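Local coordinates for hypothetical protein (Staphylococcus aureus subsp. aureus Mu50, PDB 4PEO) that is very probably the essential cysteine protease Prp, which trims the N-terminal nine amino acids from ribosomal protein bL27, at residues M1-E11 against T15-H22. Sequence-based numbering, arbitrary orientation.
Sequences MITVDITVNDE and TDVIMDGH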
loop_
_atom_site.group_PDB
_atom_site.type_symbol
_atom_site.label_atom_id
_atom_site.label_comp_id
_atom_site.label_asym_id
_atom_site.label_seq_id
_atom_site.Cartn_x
_atom_site.Cartn_y
_atom_site.Cartn_z
ATOM N N MET B 1 -17.709 2.144 -11.567
ATOM C CA MET B 1 -16.683 1.111 -11.416
ATOM C C MET B 1 -15.272 1.614 -11.760
ATOM O O MET B 1 -15.086 2.327 -12.746
ATOM C CB MET B 1 -17.039 -0.141 -12.250
ATOM C CG MET B 1 -16.130 -1.353 -11.985
ATOM S SD MET B 1 -16.773 -2.932 -12.598
ATOM C CE MET B 1 -16.563 -2.718 -14.361
ATOM N N ILE B 2 -14.285 1.225 -10.944
ATOM C CA ILE B 2 -12.883 1.561 -11.174
ATOM C C ILE B 2 -12.268 0.389 -11.939
ATOM O O ILE B 2 -12.515 -0.765 -11.580
ATOM C CB ILE B 2 -12.126 1.838 -9.837
ATOM C CG1 ILE B 2 -12.650 3.123 -9.147
ATOM C CG2 ILE B 2 -10.592 1.891 -10.041
ATOM C CD1 ILE B 2 -12.310 3.234 -7.627
ATOM N N THR B 3 -11.478 0.680 -12.993
ATOM C CA THR B 3 -10.783 -0.354 -13.758
ATOM C C THR B 3 -9.291 -0.175 -13.528
ATOM O O THR B 3 -8.806 0.956 -13.502
ATOM C CB THR B 3 -11.118 -0.292 -15.249
ATOM O OG1 THR B 3 -10.719 0.985 -15.755
ATOM C CG2 THR B 3 -12.600 -0.551 -15.535
ATOM N N VAL B 4 -8.571 -1.281 -13.322
ATOM C CA VAL B 4 -7.125 -1.243 -13.124
ATOM C C VAL B 4 -6.486 -2.212 -14.116
ATOM O O VAL B 4 -6.690 -3.418 -13.990
ATOM C CB VAL B 4 -6.688 -1.562 -11.661
ATOM C CG1 VAL B 4 -5.189 -1.311 -11.484
ATOM C CG2 VAL B 4 -7.494 -0.759 -10.640
ATOM N N ASP B 5 -5.750 -1.684 -15.119
ATOM C CA ASP B 5 -5.090 -2.504 -16.135
ATOM C C ASP B 5 -3.654 -2.708 -15.708
ATOM O O ASP B 5 -2.936 -1.730 -15.474
ATOM C CB ASP B 5 -5.143 -1.838 -17.511
ATOM C CG ASP B 5 -6.528 -1.740 -18.111
ATOM O OD1 ASP B 5 -7.290 -2.739 -18.031
ATOM O OD2 ASP B 5 -6.841 -0.690 -18.693
ATOM N N ILE B 6 -3.236 -3.970 -15.589
ATOM C CA ILE B 6 -1.905 -4.312 -15.073
ATOM C C ILE B 6 -1.084 -5.046 -16.128
ATOM O O ILE B 6 -1.538 -6.065 -16.654
ATOM C CB ILE B 6 -2.074 -5.139 -13.763
ATOM C CG1 ILE B 6 -2.960 -4.387 -12.736
ATOM C CG2 ILE B 6 -0.723 -5.509 -13.172
ATOM C CD1 ILE B 6 -3.916 -5.227 -11.945
ATOM N N THR B 7 0.127 -4.537 -16.424
ATOM C CA THR B 7 0.990 -5.135 -17.431
ATOM C C THR B 7 2.232 -5.645 -16.760
ATOM O O THR B 7 2.969 -4.874 -16.139
ATOM C CB THR B 7 1.305 -4.142 -18.561
ATOM O OG1 THR B 7 0.069 -3.608 -19.076
ATOM C CG2 THR B 7 2.150 -4.769 -19.673
ATOM N N VAL B 8 2.445 -6.952 -16.899
ATOM C CA VAL B 8 3.591 -7.684 -16.348
ATOM C C VAL B 8 4.361 -8.201 -17.551
ATOM O O VAL B 8 3.767 -8.843 -18.429
ATOM C CB VAL B 8 3.143 -8.811 -15.378
ATOM C CG1 VAL B 8 4.343 -9.600 -14.850
ATOM C CG2 VAL B 8 2.338 -8.237 -14.213
ATOM N N ASN B 9 5.664 -7.875 -17.643
ATOM C CA ASN B 9 6.437 -8.291 -18.804
ATOM C C ASN B 9 6.863 -9.766 -18.704
ATOM O O ASN B 9 6.565 -10.437 -17.705
ATOM C CB ASN B 9 7.633 -7.348 -19.074
ATOM C CG ASN B 9 8.728 -7.352 -18.032
ATOM O OD1 ASN B 9 8.815 -8.231 -17.175
ATOM N ND2 ASN B 9 9.621 -6.379 -18.104
ATOM N N ASP B 10 7.568 -10.255 -19.733
ATOM C CA ASP B 10 8.052 -11.640 -19.808
ATOM C C ASP B 10 9.024 -11.996 -18.694
ATOM O O ASP B 10 9.171 -13.184 -18.371
ATOM C CB ASP B 10 8.685 -11.920 -21.179
ATOM C CG ASP B 10 7.707 -11.959 -22.348
ATOM O OD1 ASP B 10 6.481 -11.896 -22.104
ATOM O OD2 ASP B 10 8.167 -12.066 -23.503
ATOM N N GLU B 11 9.679 -10.980 -18.094
ATOM C CA GLU B 11 10.620 -11.181 -16.979
ATOM C C GLU B 11 9.922 -11.114 -15.606
ATOM O O GLU B 11 10.586 -11.191 -14.570
ATOM C CB GLU B 11 11.805 -10.199 -17.061
ATOM C CG GLU B 11 12.721 -10.449 -18.252
ATOM N N THR B 15 5.311 -3.441 -15.407
ATOM C CA THR B 15 5.764 -2.314 -16.242
ATOM C C THR B 15 4.765 -1.184 -16.267
ATOM O O THR B 15 5.160 -0.037 -16.470
ATOM C CB THR B 15 6.110 -2.776 -17.667
ATOM O OG1 THR B 15 4.921 -3.246 -18.319
ATOM C CG2 THR B 15 7.206 -3.875 -17.680
ATOM N N ASP B 16 3.467 -1.509 -16.176
ATOM C CA ASP B 16 2.439 -0.482 -16.262
ATOM C C ASP B 16 1.266 -0.817 -15.396
ATOM O O ASP B 16 0.864 -1.980 -15.306
ATOM C CB ASP B 16 1.917 -0.401 -17.720
ATOM C CG ASP B 16 2.959 -0.035 -18.749
ATOM O OD1 ASP B 16 3.720 -0.932 -19.162
ATOM O OD2 ASP B 16 2.985 1.140 -19.179
ATOM N N VAL B 17 0.650 0.206 -14.829
ATOM C CA VAL B 17 -0.597 0.062 -14.094
ATOM C C VAL B 17 -1.397 1.283 -14.520
ATOM O O VAL B 17 -0.871 2.398 -14.426
ATOM C CB VAL B 17 -0.397 0.021 -12.553
ATOM C CG1 VAL B 17 -1.743 0.042 -11.827
ATOM C CG2 VAL B 17 0.398 -1.218 -12.128
ATOM N N ILE B 18 -2.639 1.093 -14.995
ATOM C CA ILE B 18 -3.481 2.238 -15.361
ATOM C C ILE B 18 -4.781 2.135 -14.597
ATOM O O ILE B 18 -5.502 1.151 -14.772
ATOM C CB ILE B 18 -3.746 2.347 -16.884
ATOM C CG1 ILE B 18 -2.411 2.276 -17.671
ATOM C CG2 ILE B 18 -4.544 3.628 -17.189
ATOM C CD1 ILE B 18 -2.528 2.322 -19.205
ATOM N N MET B 19 -5.104 3.163 -13.789
ATOM C CA MET B 19 -6.374 3.194 -13.061
ATOM C C MET B 19 -7.281 4.234 -13.697
ATOM O O MET B 19 -6.852 5.366 -13.960
ATOM C CB MET B 19 -6.165 3.525 -11.564
ATOM C CG MET B 19 -7.476 3.597 -10.758
ATOM S SD MET B 19 -7.256 3.812 -8.928
ATOM C CE MET B 19 -6.751 2.271 -8.536
ATOM N N ASP B 20 -8.550 3.867 -13.909
ATOM C CA ASP B 20 -9.524 4.805 -14.447
ATOM C C ASP B 20 -10.871 4.602 -13.767
ATOM O O ASP B 20 -11.169 3.487 -13.331
ATOM C CB ASP B 20 -9.615 4.724 -15.982
ATOM C CG ASP B 20 -10.460 5.840 -16.582
ATOM O OD1 ASP B 20 -10.203 7.030 -16.255
ATOM O OD2 ASP B 20 -11.403 5.528 -17.334
ATOM N N GLY B 21 -11.637 5.686 -13.631
ATOM C CA GLY B 21 -12.942 5.667 -12.983
ATOM C C GLY B 21 -12.921 6.124 -11.536
ATOM O O GLY B 21 -13.980 6.266 -10.920
ATOM N N HIS B 22 -11.720 6.355 -10.977
ATOM C CA HIS B 22 -11.536 6.798 -9.589
ATOM C C HIS B 22 -11.956 8.261 -9.382
ATOM O O HIS B 22 -11.896 9.068 -10.311
ATOM C CB HIS B 22 -10.081 6.577 -9.135
ATOM C CG HIS B 22 -9.075 7.248 -10.020
ATOM N ND1 HIS B 22 -8.778 6.754 -11.276
ATOM C CD2 HIS B 22 -8.346 8.369 -9.806
ATOM C CE1 HIS B 22 -7.875 7.578 -11.783
ATOM N NE2 HIS B 22 -7.589 8.570 -10.939
HETATM O O HOH W 1 -7.753 1.441 -16.870
HETATM O O HOH W 2 -1.264 -1.609 -17.821
#
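Met19 runs from strand 14-20 of a hairpin across to Ile2 and Val4 on strand 2-8. Met19 CB lies 4.2 Å from Thr3 O. With its CG anti to the backbone N (chi1 179°), Met19 CG comes to 3.6 Å from Ile2 CG2, the same methyl that Met19 SD passes. A bend at the last torsion (chi3 -74°) brings Met19 CE back to both Ile2 CG2 and Val4 CG2, the latter at 3.8 Å. Val4 CG1 in turn meets Val17 CG1 at 3.7 Å, and Ile6 shares this apolar face, where helix 36-51 packs against Ile2 and Met19.

Paired backbone N-H...O bonds join Thr3 with Asp20 and Asp5 with Ile18. Farther along, Thr7 N donates to Asp16 O (2.9 Å), while Thr7 O receives Thr15 N at 2.8 Å and, weakly, Asp16 N. On the face that carries Thr3, Asp5 and Ile18, Thr7 and Asp16 lie side by side. Asp16 OD1 accepts a hydrogen bond from Thr15 OG1 and forms a salt bridge with Arg70; OD2 is hydrogen-bonded to His68. One water bridges Thr3 OG1, Asp5 OD2 and Ile18 O; Asp5 OD1 is held by Asn104.

Thr15 and Asp16 facing Thr7 form a classic beta bulge in an antiparallel hairpin at the heart of a mixed sheet; strand 14-20 leads through Gly21 to His22, the probable catalytic proton donor.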